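Probable glutathione reductase (Sinorhizobium meliloti, PDB 4DNA) probably catalyses the NADPH-dependent reduction of glutathione disulfide to glutathione, as an FAD-containing homodimer. Local coordinates at residues Lys51-Tyr54 with Val55-Ser58; Ser77-Trp81 with Ala82-Ala86; Asn187-Gly191 with Leu192-Thr196. One frame throughout, in Å; residues are numbered along the deposited sequence.

How the contacts relate
Contact 1 is the most deeply buried and lies nearest the flavin. It is one run of helix 48-66, with backbone bonds inside and two lysines reaching out. Contact 2 is only partly buried. It starts helix 81-106 and mixes a charged cap on its outer side with aromatic packing inward. Contact 3 is again mostly buried. It ends helix 180-191 with backbone bonds and small apolar contacts. The three meet one another: Tyr54 packs on Trp81, Leu84 and Val85 and also on Ile188, while Leu192 touches Phe79, Trp81 and Ser58. Contacts 1 and 2 also touch the second subunit.

Contact 1. Residues Lys51-Tyr54 with Val55-Ser58; sequences KKLY and VYAS. With FAD (flavin-adenine dinucleotide), chain C.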
ATOM      1  N   LYS A  51     -17.792  -7.347   2.175  1.00 63.52           N
ATOM      2  CA  LYS A  51     -17.650  -6.432   1.064  1.00 63.11           C
ATOM      3  C   LYS A  51     -16.272  -6.578   0.440  1.00 62.80           C
ATOM      4  O   LYS A  51     -16.143  -6.748  -0.775  1.00 62.96           O
ATOM      5  CB  LYS A  51     -17.915  -4.992   1.493  1.00 63.32           C
ATOM      6  CG  LYS A  51     -17.387  -3.951   0.517  1.00 62.34           C
ATOM      7  CD  LYS A  51     -16.199  -3.191   1.086  1.00 61.47           C
ATOM      8  CE  LYS A  51     -16.682  -2.274   2.192  1.00 64.02           C
ATOM      9  NZ  LYS A  51     -15.680  -1.241   2.527  1.00 64.80           N
ATOM     10  N   LYS A  52     -15.248  -6.542   1.280  1.00 62.52           N
ATOM     11  CA  LYS A  52     -13.871  -6.529   0.801  1.00 62.50           C
ATOM     12  C   LYS A  52     -13.525  -7.836   0.080  1.00 63.12           C
ATOM     13  O   LYS A  52     -12.698  -7.844  -0.840  1.00 62.72           O
ATOM     14  CB  LYS A  52     -12.914  -6.233   1.966  1.00 63.64           C
ATOM     15  CG  LYS A  52     -11.445  -6.024   1.605  1.00 63.81           C
ATOM     16  CD  LYS A  52     -11.176  -4.710   0.879  1.00 65.80           C
ATOM     17  CE  LYS A  52      -9.682  -4.490   0.669  1.00 66.90           C
ATOM     18  NZ  LYS A  52      -8.947  -4.289   1.948  1.00 66.59           N
ATOM     19  N   LEU A  53     -14.166  -8.928   0.483  1.00 62.54           N
ATOM     20  CA  LEU A  53     -13.963 -10.203  -0.181  1.00 62.92           C
ATOM     21  C   LEU A  53     -14.487 -10.141  -1.612  1.00 62.86           C
ATOM     22  O   LEU A  53     -13.806 -10.525  -2.569  1.00 62.03           O
ATOM     23  CB  LEU A  53     -14.633 -11.330   0.608  1.00 64.25           C
ATOM     24  CG  LEU A  53     -14.072 -11.635   2.016  1.00 66.11           C
ATOM     25  CD1 LEU A  53     -14.735 -12.867   2.617  1.00 65.65           C
ATOM     26  CD2 LEU A  53     -12.561 -11.827   2.026  1.00 65.51           C
ATOM     27  N   TYR A  54     -15.695  -9.619  -1.752  1.00 62.48           N
ATOM     28  CA  TYR A  54     -16.344  -9.497  -3.051  1.00 61.60           C
ATOM     29  C   TYR A  54     -15.550  -8.568  -3.959  1.00 61.34           C
ATOM     30  O   TYR A  54     -15.502  -8.757  -5.170  1.00 61.02           O
ATOM     31  CB  TYR A  54     -17.788  -9.024  -2.855  1.00 60.48           C
ATOM     32  CG  TYR A  54     -18.751 -10.148  -2.456  1.00 60.94           C
ATOM     33  CD1 TYR A  54     -18.330 -11.234  -1.664  1.00 61.59           C
ATOM     34  CD2 TYR A  54     -20.084 -10.121  -2.865  1.00 60.12           C
ATOM     35  CE1 TYR A  54     -19.206 -12.254  -1.308  1.00 61.13           C
ATOM     36  CE2 TYR A  54     -20.960 -11.131  -2.511  1.00 62.02           C
ATOM     37  CZ  TYR A  54     -20.519 -12.196  -1.739  1.00 62.06           C
ATOM     38  OH  TYR A  54     -21.410 -13.186  -1.407  1.00 62.26           O
ATOM     39  N   VAL A  55     -14.907  -7.573  -3.356  1.00 60.87           N
ATOM     40  CA  VAL A  55     -13.997  -6.713  -4.087  1.00 60.06           C
ATOM     41  C   VAL A  55     -12.874  -7.570  -4.648  1.00 60.93           C
ATOM     42  O   VAL A  55     -12.550  -7.469  -5.833  1.00 62.04           O
ATOM     43  CB  VAL A  55     -13.398  -5.615  -3.197  1.00 59.94           C
ATOM     44  CG1 VAL A  55     -12.224  -4.962  -3.888  1.00 60.08           C
ATOM     45  CG2 VAL A  55     -14.450  -4.587  -2.837  1.00 60.66           C
ATOM     46  N   TYR A  56     -12.296  -8.417  -3.796  1.00 60.81           N
ATOM     47  CA  TYR A  56     -11.218  -9.291  -4.210  1.00 61.58           C
ATOM     48  C   TYR A  56     -11.686 -10.211  -5.332  1.00 62.24           C
ATOM     49  O   TYR A  56     -11.024 -10.316  -6.380  1.00 62.49           O
ATOM     50  CB  TYR A  56     -10.696 -10.117  -3.031  1.00 62.20           C
ATOM     51  CG  TYR A  56      -9.858  -9.363  -2.018  1.00 62.12           C
ATOM     52  CD1 TYR A  56      -9.015  -8.324  -2.409  1.00 61.65           C
ATOM     53  CD2 TYR A  56      -9.869  -9.730  -0.668  1.00 62.09           C
ATOM     54  CE1 TYR A  56      -8.234  -7.655  -1.488  1.00 61.21           C
ATOM     55  CE2 TYR A  56      -9.084  -9.070   0.268  1.00 61.29           C
ATOM     56  CZ  TYR A  56      -8.270  -8.032  -0.149  1.00 61.42           C
ATOM     57  OH  TYR A  56      -7.495  -7.348   0.764  1.00 61.14           O
ATOM     58  N   ALA A  57     -12.832 -10.861  -5.115  1.00 62.08           N
ATOM     59  CA  ALA A  57     -13.435 -11.713  -6.132  1.00 61.80           C
ATOM     60  C   ALA A  57     -13.544 -10.984  -7.446  1.00 62.79           C
ATOM     61  O   ALA A  57     -13.273 -11.560  -8.478  1.00 64.61           O
ATOM     62  CB  ALA A  57     -14.807 -12.181  -5.704  1.00 61.11           C
ATOM     63  N   SER A  58     -13.929  -9.714  -7.407  1.00 61.73           N
ATOM     64  CA  SER A  58     -14.136  -8.955  -8.625  1.00 62.02           C
ATOM     65  C   SER A  58     -12.840  -8.526  -9.289  1.00 63.22           C
ATOM     66  O   SER A  58     -12.826  -8.315 -10.496  1.00 64.69           O
ATOM     67  CB  SER A  58     -15.036  -7.744  -8.380  1.00 62.51           C
ATOM     68  OG  SER A  58     -14.489  -6.901  -7.387  1.00 61.66           O
TER
HETATM   69  PA  FAD C 500     -23.672  -2.863  14.075  1.00 71.98           P
HETATM   70  O1A FAD C 500     -24.614  -2.224  13.069  1.00 70.48           O
HETATM   71  O2A FAD C 500     -22.333  -3.444  13.677  1.00 72.80           O
HETATM   72  O5B FAD C 500     -24.460  -4.023  14.856  1.00 72.78           O
HETATM   73  C5B FAD C 500     -25.349  -3.763  15.951  1.00 72.43           C
HETATM   74  C4B FAD C 500     -26.097  -5.065  16.193  1.00 72.55           C
HETATM   75  O4B FAD C 500     -27.228  -4.903  17.046  1.00 71.01           O
HETATM   76  C3B FAD C 500     -26.610  -5.615  14.876  1.00 72.84           C
HETATM   77  O3B FAD C 500     -26.052  -6.923  14.684  1.00 71.60           O
HETATM   78  C2B FAD C 500     -28.119  -5.613  15.024  1.00 72.62           C
HETATM   79  O2B FAD C 500     -28.711  -6.729  14.358  1.00 72.55           O
HETATM   80  C1B FAD C 500     -28.319  -5.670  16.531  1.00 73.72           C
HETATM   81  N9A FAD C 500     -29.581  -5.052  17.003  1.00 74.97           N
HETATM   82  C8A FAD C 500     -30.198  -4.011  16.413  1.00 75.00           C
HETATM   83  N7A FAD C 500     -31.316  -3.635  17.079  1.00 76.00           N
HETATM   84  C5A FAD C 500     -31.417  -4.453  18.133  1.00 76.74           C
HETATM   85  C6A FAD C 500     -32.380  -4.579  19.238  1.00 78.41           C
HETATM   86  N6A FAD C 500     -33.434  -3.726  19.263  1.00 79.46           N
HETATM   87  N1A FAD C 500     -32.161  -5.550  20.163  1.00 78.97           N
HETATM   88  C2A FAD C 500     -31.094  -6.381  20.073  1.00 78.08           C
HETATM   89  N3A FAD C 500     -30.173  -6.317  19.083  1.00 77.06           N
HETATM   90  C4A FAD C 500     -30.278  -5.386  18.095  1.00 76.58           C
HETATM   91  N1  FAD C 500     -17.083   0.603   7.932  1.00 64.60           N
HETATM   92  C2  FAD C 500     -15.743   0.705   7.779  1.00 64.16           C
HETATM   93  O2  FAD C 500     -15.064   1.230   8.688  1.00 64.41           O
HETATM   94  N3  FAD C 500     -15.122   0.256   6.673  1.00 64.02           N
HETATM   95  C4  FAD C 500     -15.777  -0.318   5.644  1.00 64.26           C
HETATM   96  O4  FAD C 500     -15.154  -0.732   4.636  1.00 64.22           O
HETATM   97  C4X FAD C 500     -17.253  -0.456   5.739  1.00 64.55           C
HETATM   98  N5  FAD C 500     -17.984  -1.024   4.755  1.00 64.58           N
HETATM   99  C5X FAD C 500     -19.333  -1.137   4.887  1.00 65.29           C
HETATM  100  C6  FAD C 500     -20.088  -1.722   3.870  1.00 65.50           C
HETATM  101  C7  FAD C 500     -21.477  -1.835   3.992  1.00 65.90           C
HETATM  102  C7M FAD C 500     -22.247  -2.478   2.867  1.00 66.33           C
HETATM  103  C8  FAD C 500     -22.164  -1.341   5.228  1.00 66.03           C
HETATM  104  C8M FAD C 500     -23.653  -1.448   5.424  1.00 66.53           C
HETATM  105  C9  FAD C 500     -21.415  -0.756   6.240  1.00 66.02           C
HETATM  106  C9A FAD C 500     -20.032  -0.633   6.116  1.00 65.10           C
HETATM  107  N10 FAD C 500     -19.284  -0.040   7.152  1.00 65.06           N
HETATM  108  C10 FAD C 500     -17.882   0.059   6.984  1.00 64.81           C
HETATM  109  C1' FAD C 500     -19.971   0.460   8.357  1.00 65.65           C
HETATM  110  C2' FAD C 500     -19.853  -0.470   9.555  1.00 67.39           C
HETATM  111  O2' FAD C 500     -20.327  -1.772   9.198  1.00 66.91           O
HETATM  112  C3' FAD C 500     -20.621   0.095  10.751  1.00 69.69           C
HETATM  113  O3' FAD C 500     -20.237   1.465  10.919  1.00 68.86           O
HETATM  114  C4' FAD C 500     -20.353  -0.662  12.052  1.00 68.81           C
HETATM  115  O4' FAD C 500     -20.880  -1.991  11.949  1.00 70.33           O
HETATM  116  C5' FAD C 500     -20.992   0.040  13.238  1.00 70.03           C
HETATM  117  O5' FAD C 500     -21.378  -0.943  14.196  1.00 71.78           O
HETATM  118  P   FAD C 500     -22.402  -0.660  15.414  1.00 71.47           P
HETATM  119  O1P FAD C 500     -21.676  -0.859  16.732  1.00 71.86           O
HETATM  120  O2P FAD C 500     -23.165   0.617  15.157  1.00 71.28           O
HETATM  121  O3P FAD C 500     -23.456  -1.868  15.323  1.00 72.18           O
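Ala57 N gives its proton to Leu53 O at 2.7 Å, nearly straight at 170°. This is one rung of the alpha-helical bonding that runs through helix 48-66. Val55 N bonds Lys51 O at 3.0 Å and Ser58 N bonds Tyr54 O at 2.9 Å. Tyr56 N bonds Lys52 O at 3.0 Å. The same Lys52 O lies over one face of the Tyr56 ring, 3.3 Å above its plane and toward the rim. CG of Tyr56 sits beside its own backbone N (chi1 -74°), which folds the ring back over this carbonyl. The Lys52 chain crosses the ring obliquely. Its CE comes 3.6 Å from Tyr56 OH, and CG lies near the CE2 and CZ carbons. Lys52 NZ itself bonds Pro440 O of the second subunit, and Lys379 of that subunit makes a cation-pi contact with the Tyr56 ring. Replacing Tyr56 with an alanine would probably leave the Lys52 methylenes without a wall and Lys379 of the second subunit without its aromatic partner. On another side, Lys51 extends to the flavin. Its NZ is modelled too close to FAD O4, so the exact approach is doubtful, but NZ also makes a salt bridge with Glu184. The chemistry thus divides by face. Lys51, salt-bridged to Glu184, lies beside the isoalloxazine ring, consistent with the lysine-glutamate pair of related glutathione reductases, and Lys52 with Tyr56 faces the dimer interface.

Contact 2. Residues Ser77-Trp81 with Ala82-Ala86; sequences SRFDW and AKLVA
Asp80 meets Lys83 through both its backbone and its carboxylate. Asp80 O accepts Lys83 N at 3.0 Å. Asp80 OD1 takes the same N-H in a weak bond of 3.2 Å, bent to 134°. Asp80 is therefore the N-cap of helix 81-106. The other oxygen, OD2, forms a salt bridge with Lys83 NZ at 3.6 Å, and the Lys83 chain runs past the carboxylate with CD close to OD2. A chi1 of -165° sets the Asp80 carboxylate on the far side of CB from its own N, facing the first turn of the helix. Further in, Val85 N bonds Trp81 O at 3.0 Å.

Apolar packing lies next to these bonds. Val85 CG2 lies over the five-membered ring of Trp81, 3.6 Å from its centroid and 18° off the normal, a CH-pi contact. Trp81 NE1 bonds Leu166 O. Leu84 CD2 comes to the edge of the Phe79 ring, near its plane, 3.7 Å from CZ. Phe79 also meets Trp72 of the second subunit. Arg78 and Phe79 pair antiparallel with a strand of that chain.

Charge and apolar surface are thus kept apart. The negative Asp80 carboxylate is likely to interact favourably with the positive end of the helix dipole, while Phe79, from the strand before, and Trp81 form the apolar side of the contact.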
ATOM      1  N   SER A  77     -11.826 -18.208 -18.303  1.00 87.72           N
ATOM      2  CA  SER A  77     -12.096 -18.504 -16.917  1.00 82.76           C
ATOM      3  C   SER A  77     -13.546 -18.179 -16.655  1.00 81.41           C
ATOM      4  O   SER A  77     -14.119 -17.305 -17.304  1.00 83.19           O
ATOM      5  CB  SER A  77     -11.198 -17.655 -16.037  1.00 80.62           C
ATOM      6  OG  SER A  77     -11.038 -16.381 -16.632  1.00 81.25           O
ATOM      7  N   ARG A  78     -14.140 -18.882 -15.704  1.00 80.05           N
ATOM      8  CA  ARG A  78     -15.559 -18.752 -15.458  1.00 80.70           C
ATOM      9  C   ARG A  78     -15.819 -18.553 -13.984  1.00 78.89           C
ATOM     10  O   ARG A  78     -15.239 -19.244 -13.142  1.00 77.43           O
ATOM     11  CB  ARG A  78     -16.296 -19.991 -15.973  1.00 81.66           C
ATOM     12  CG  ARG A  78     -17.427 -20.470 -15.070  1.00 81.81           C
ATOM     13  CD  ARG A  78     -18.127 -21.698 -15.626  1.00 90.48           C
ATOM     14  NE  ARG A  78     -18.324 -22.696 -14.575  1.00 94.36           N
ATOM     15  CZ  ARG A  78     -17.496 -23.714 -14.334  1.00 94.67           C
ATOM     16  NH1 ARG A  78     -16.401 -23.892 -15.077  1.00 93.10           N
ATOM     17  NH2 ARG A  78     -17.766 -24.566 -13.351  1.00 94.80           N
ATOM     18  N   PHE A  79     -16.710 -17.610 -13.688  1.00 77.10           N
ATOM     19  CA  PHE A  79     -17.068 -17.285 -12.317  1.00 72.78           C
ATOM     20  C   PHE A  79     -18.335 -17.986 -11.815  1.00 69.43           C
ATOM     21  O   PHE A  79     -19.367 -17.970 -12.474  1.00 70.33           O
ATOM     22  CB  PHE A  79     -17.207 -15.773 -12.164  1.00 67.51           C
ATOM     23  CG  PHE A  79     -17.691 -15.346 -10.809  1.00 66.42           C
ATOM     24  CD1 PHE A  79     -16.827 -15.346  -9.715  1.00 64.45           C
ATOM     25  CD2 PHE A  79     -19.016 -14.952 -10.624  1.00 65.83           C
ATOM     26  CE1 PHE A  79     -17.275 -14.959  -8.466  1.00 64.09           C
ATOM     27  CE2 PHE A  79     -19.469 -14.562  -9.374  1.00 64.54           C
ATOM     28  CZ  PHE A  79     -18.597 -14.563  -8.296  1.00 64.05           C
ATOM     29  N   ASP A  80     -18.249 -18.563 -10.622  1.00 68.63           N
ATOM     30  CA  ASP A  80     -19.348 -19.277  -9.987  1.00 69.49           C
ATOM     31  C   ASP A  80     -19.810 -18.509  -8.737  1.00 68.14           C
ATOM     32  O   ASP A  80     -19.248 -18.661  -7.666  1.00 66.88           O
ATOM     33  CB  ASP A  80     -18.835 -20.666  -9.600  1.00 69.63           C
ATOM     34  CG  ASP A  80     -19.935 -21.641  -9.273  1.00 73.87           C
ATOM     35  OD1 ASP A  80     -20.862 -21.303  -8.492  1.00 72.38           O
ATOM     36  OD2 ASP A  80     -19.844 -22.778  -9.784  1.00 77.40           O
ATOM     37  N   TRP A  81     -20.844 -17.695  -8.874  1.00 65.78           N
ATOM     38  CA  TRP A  81     -21.429 -16.970  -7.743  1.00 65.51           C
ATOM     39  C   TRP A  81     -21.713 -17.825  -6.523  1.00 66.21           C
ATOM     40  O   TRP A  81     -21.304 -17.508  -5.410  1.00 65.72           O
ATOM     41  CB  TRP A  81     -22.687 -16.290  -8.230  1.00 64.68           C
ATOM     42  CG  TRP A  81     -23.485 -15.531  -7.206  1.00 64.03           C
ATOM     43  CD1 TRP A  81     -24.675 -15.924  -6.605  1.00 64.53           C
ATOM     44  CD2 TRP A  81     -23.218 -14.188  -6.667  1.00 62.50           C
ATOM     45  NE1 TRP A  81     -25.140 -14.954  -5.749  1.00 63.82           N
ATOM     46  CE2 TRP A  81     -24.315 -13.891  -5.740  1.00 62.91           C
ATOM     47  CE3 TRP A  81     -22.224 -13.243  -6.849  1.00 62.79           C
ATOM     48  CZ2 TRP A  81     -24.386 -12.693  -5.045  1.00 62.40           C
ATOM     49  CZ3 TRP A  81     -22.308 -12.038  -6.138  1.00 61.08           C
ATOM     50  CH2 TRP A  81     -23.362 -11.773  -5.260  1.00 60.87           C
ATOM     51  N   ALA A  82     -22.404 -18.933  -6.726  1.00 67.34           N
ATOM     52  CA  ALA A  82     -22.742 -19.841  -5.634  1.00 69.03           C
ATOM     53  C   ALA A  82     -21.517 -20.258  -4.828  1.00 68.65           C
ATOM     54  O   ALA A  82     -21.615 -20.523  -3.630  1.00 70.65           O
ATOM     55  CB  ALA A  82     -23.477 -21.063  -6.164  1.00 70.36           C
ATOM     56  N   LYS A  83     -20.363 -20.306  -5.481  1.00 68.05           N
ATOM     57  CA  LYS A  83     -19.150 -20.687  -4.774  1.00 70.11           C
ATOM     58  C   LYS A  83     -18.570 -19.570  -3.893  1.00 68.26           C
ATOM     59  O   LYS A  83     -18.142 -19.826  -2.765  1.00 67.13           O
ATOM     60  CB  LYS A  83     -18.131 -21.296  -5.733  1.00 71.44           C
ATOM     61  CG  LYS A  83     -18.225 -22.812  -5.699  1.00 76.19           C
ATOM     62  CD  LYS A  83     -17.981 -23.465  -7.041  1.00 77.59           C
ATOM     63  CE  LYS A  83     -18.096 -24.978  -6.911  1.00 85.56           C
ATOM     64  NZ  LYS A  83     -18.340 -25.630  -8.233  1.00 90.56           N
ATOM     65  N   LEU A  84     -18.593 -18.341  -4.412  1.00 66.92           N
ATOM     66  CA  LEU A  84     -18.215 -17.160  -3.664  1.00 64.31           C
ATOM     67  C   LEU A  84     -19.079 -17.022  -2.422  1.00 65.29           C
ATOM     68  O   LEU A  84     -18.571 -17.099  -1.304  1.00 65.76           O
ATOM     69  CB  LEU A  84     -18.364 -15.909  -4.525  1.00 64.23           C
ATOM     70  CG  LEU A  84     -17.918 -14.599  -3.866  1.00 62.98           C
ATOM     71  CD1 LEU A  84     -16.469 -14.723  -3.421  1.00 62.29           C
ATOM     72  CD2 LEU A  84     -18.097 -13.415  -4.795  1.00 61.00           C
ATOM     73  N   VAL A  85     -20.379 -16.813  -2.618  1.00 65.16           N
ATOM     74  CA  VAL A  85     -21.319 -16.698  -1.508  1.00 64.79           C
ATOM     75  C   VAL A  85     -21.080 -17.795  -0.454  1.00 66.71           C
ATOM     76  O   VAL A  85     -21.141 -17.533   0.750  1.00 66.72           O
ATOM     77  CB  VAL A  85     -22.777 -16.741  -2.004  1.00 65.17           C
ATOM     78  CG1 VAL A  85     -23.743 -16.480  -0.864  1.00 66.83           C
ATOM     79  CG2 VAL A  85     -23.004 -15.705  -3.088  1.00 63.87           C
ATOM     80  N   ALA A  86     -20.790 -19.018  -0.900  1.00 66.95           N
ATOM     81  CA  ALA A  86     -20.563 -20.101   0.044  1.00 68.47           C
ATOM     82  C   ALA A  86     -19.247 -19.887   0.789  1.00 68.41           C
ATOM     83  O   ALA A  86     -19.198 -19.954   2.029  1.00 68.62           O
ATOM     84  CB  ALA A  86     -20.599 -21.449  -0.651  1.00 71.43           C
TER

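Contact 3. Residues Asn187-Gly191 with Leu192-Thr196; sequences NIFHG and LGVKT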
ATOM      1  N   ASN A 187     -18.998  -1.479  -8.688  1.00 62.73           N
ATOM      2  CA  ASN A 187     -17.714  -2.031  -9.092  1.00 64.40           C
ATOM      3  C   ASN A 187     -17.612  -3.541  -8.871  1.00 63.35           C
ATOM      4  O   ASN A 187     -17.058  -4.245  -9.718  1.00 62.78           O
ATOM      5  CB  ASN A 187     -16.571  -1.279  -8.428  1.00 61.14           C
ATOM      6  CG  ASN A 187     -16.277   0.020  -9.132  1.00 63.94           C
ATOM      7  OD1 ASN A 187     -15.589   0.035 -10.151  1.00 67.90           O
ATOM      8  ND2 ASN A 187     -16.806   1.118  -8.611  1.00 63.18           N
ATOM      9  N   ILE A 188     -18.151  -4.033  -7.755  1.00 61.48           N
ATOM     10  CA  ILE A 188     -18.118  -5.462  -7.493  1.00 61.94           C
ATOM     11  C   ILE A 188     -18.872  -6.174  -8.620  1.00 63.13           C
ATOM     12  O   ILE A 188     -18.305  -7.008  -9.329  1.00 63.18           O
ATOM     13  CB  ILE A 188     -18.665  -5.827  -6.086  1.00 61.33           C
ATOM     14  CG1 ILE A 188     -17.645  -5.459  -5.004  1.00 59.82           C
ATOM     15  CG2 ILE A 188     -18.941  -7.317  -5.977  1.00 61.31           C
ATOM     16  CD1 ILE A 188     -18.250  -5.220  -3.644  1.00 58.66           C
ATOM     17  N   PHE A 189     -20.132  -5.809  -8.821  1.00 63.14           N
ATOM     18  CA  PHE A 189     -20.937  -6.464  -9.838  1.00 64.12           C
ATOM     19  C   PHE A 189     -20.339  -6.346 -11.228  1.00 65.06           C
ATOM     20  O   PHE A 189     -20.304  -7.333 -11.960  1.00 66.05           O
ATOM     21  CB  PHE A 189     -22.395  -5.992  -9.807  1.00 64.01           C
ATOM     22  CG  PHE A 189     -23.165  -6.528  -8.638  1.00 64.12           C
ATOM     23  CD1 PHE A 189     -23.162  -7.896  -8.354  1.00 65.23           C
ATOM     24  CD2 PHE A 189     -23.879  -5.681  -7.807  1.00 63.98           C
ATOM     25  CE1 PHE A 189     -23.856  -8.407  -7.270  1.00 64.11           C
ATOM     26  CE2 PHE A 189     -24.584  -6.186  -6.726  1.00 64.36           C
ATOM     27  CZ  PHE A 189     -24.569  -7.551  -6.453  1.00 64.13           C
ATOM     28  N   HIS A 190     -19.852  -5.160 -11.584  1.00 64.54           N
ATOM     29  CA  HIS A 190     -19.259  -4.975 -12.908  1.00 66.06           C
ATOM     30  C   HIS A 190     -18.117  -5.911 -13.120  1.00 66.19           C
ATOM     31  O   HIS A 190     -18.073  -6.609 -14.126  1.00 67.03           O
ATOM     32  CB  HIS A 190     -18.797  -3.545 -13.165  1.00 66.86           C
ATOM     33  CG  HIS A 190     -18.167  -3.365 -14.525  1.00 68.18           C
ATOM     34  ND1 HIS A 190     -18.892  -3.089 -15.630  1.00 70.61           N
ATOM     35  CD2 HIS A 190     -16.840  -3.470 -14.943  1.00 67.14           C
ATOM     36  CE1 HIS A 190     -18.077  -3.008 -16.693  1.00 70.30           C
ATOM     37  NE2 HIS A 190     -16.821  -3.241 -16.275  1.00 69.10           N
ATOM     38  N   GLY A 191     -17.190  -5.926 -12.161  1.00 65.56           N
ATOM     39  CA  GLY A 191     -16.041  -6.821 -12.169  1.00 65.53           C
ATOM     40  C   GLY A 191     -16.454  -8.255 -12.417  1.00 66.23           C
ATOM     41  O   GLY A 191     -15.749  -9.004 -13.102  1.00 67.81           O
ATOM     42  N   LEU A 192     -17.616  -8.628 -11.885  1.00 65.52           N
ATOM     43  CA  LEU A 192     -18.127  -9.985 -12.036  1.00 66.13           C
ATOM     44  C   LEU A 192     -18.948 -10.240 -13.325  1.00 67.20           C
ATOM     45  O   LEU A 192     -19.462 -11.342 -13.533  1.00 67.28           O
ATOM     46  CB  LEU A 192     -18.884 -10.396 -10.769  1.00 64.32           C
ATOM     47  CG  LEU A 192     -18.101 -10.343  -9.449  1.00 62.47           C
ATOM     48  CD1 LEU A 192     -19.014 -10.628  -8.275  1.00 62.31           C
ATOM     49  CD2 LEU A 192     -16.919 -11.289  -9.419  1.00 61.98           C
ATOM     50  N   GLY A 193     -19.044  -9.234 -14.194  1.00 67.43           N
ATOM     51  CA  GLY A 193     -19.670  -9.387 -15.509  1.00 67.40           C
ATOM     52  C   GLY A 193     -21.145  -9.032 -15.565  1.00 68.22           C
ATOM     53  O   GLY A 193     -21.802  -9.269 -16.581  1.00 69.24           O
ATOM     54  N   VAL A 194     -21.677  -8.491 -14.470  1.00 67.13           N
ATOM     55  CA  VAL A 194     -23.035  -7.982 -14.452  1.00 66.59           C
ATOM     56  C   VAL A 194     -23.041  -6.702 -15.256  1.00 67.54           C
ATOM     57  O   VAL A 194     -22.200  -5.836 -15.025  1.00 67.30           O
ATOM     58  CB  VAL A 194     -23.511  -7.663 -13.022  1.00 66.78           C
ATOM     59  CG1 VAL A 194     -24.929  -7.120 -13.032  1.00 66.63           C
ATOM     60  CG2 VAL A 194     -23.430  -8.894 -12.137  1.00 67.33           C
ATOM     61  N   LYS A 195     -23.965  -6.586 -16.208  1.00 68.40           N
ATOM     62  CA  LYS A 195     -24.208  -5.313 -16.886  1.00 69.26           C
ATOM     63  C   LYS A 195     -24.678  -4.310 -15.832  1.00 68.59           C
ATOM     64  O   LYS A 195     -25.791  -4.422 -15.321  1.00 69.36           O
ATOM     65  CB  LYS A 195     -25.256  -5.498 -17.987  1.00 71.91           C
ATOM     66  CG  LYS A 195     -25.830  -4.215 -18.571  1.00 73.26           C
ATOM     67  CD  LYS A 195     -25.007  -3.695 -19.741  1.00 81.32           C
ATOM     68  CE  LYS A 195     -25.671  -2.487 -20.401  1.00 86.97           C
ATOM     69  NZ  LYS A 195     -25.376  -1.224 -19.665  1.00 87.30           N
ATOM     70  N   THR A 196     -23.816  -3.354 -15.488  1.00 67.02           N
ATOM     71  CA  THR A 196     -24.047  -2.474 -14.326  1.00 67.30           C
ATOM     72  C   THR A 196     -24.456  -1.044 -14.690  1.00 67.82           C
ATOM     73  O   THR A 196     -23.803  -0.408 -15.502  1.00 69.45           O
ATOM     74  CB  THR A 196     -22.804  -2.426 -13.405  1.00 66.07           C
ATOM     75  OG1 THR A 196     -22.599  -3.708 -12.805  1.00 64.12           O
ATOM     76  CG2 THR A 196     -22.973  -1.396 -12.294  1.00 65.62           C
TER
HETATM   77  O   HOH W   1     -21.313  -3.219 -16.880  1.00 50.82           O
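Leu192 N bonds Ile188 O at 3.1 Å and bonds Phe189 O weakly. It closes the last regular turn of helix 180-191. The Leu192 side chain lies alongside that of Ile188, both pointing the same way, with Leu192 CD1 4.0 Å from Ile188 CG2. With chi1 at -58°, Leu192 folds its CG back toward Ile188 O, 3.3 Å away. Gly193 leaves the helix with a positive phi of 93°. Its N bonds His190 O at 2.8 Å. A side chain here would press on the carbonyl oxygen of the residue before, so glycine suits the site. Val194 N then bonds Phe189 O at 3.1 Å. The two bonds back into the last turn, with the positive phi between them, make a Schellman motif. Val194 packs beside Phe189, their CB atoms 3.8 Å apart. Thr196 turns back toward the helix: its OG1 donates to Val194 O at 3.1 Å and also packs against CB of Phe189 and of His190. One water joins the two ends of the turn. It accepts a hydrogen bond from Thr196 N and lies at the edge of the His190 ring, in its plane, 2.7 Å from ND1.

The turn links helix 180-191 to strand 195-199 in a beta-alpha-beta unit whose first strand is 172-176. Phe189, Val194 and Thr196 rest on Ile173 of that strand, while Ile188 and Leu192 face helix 48-66.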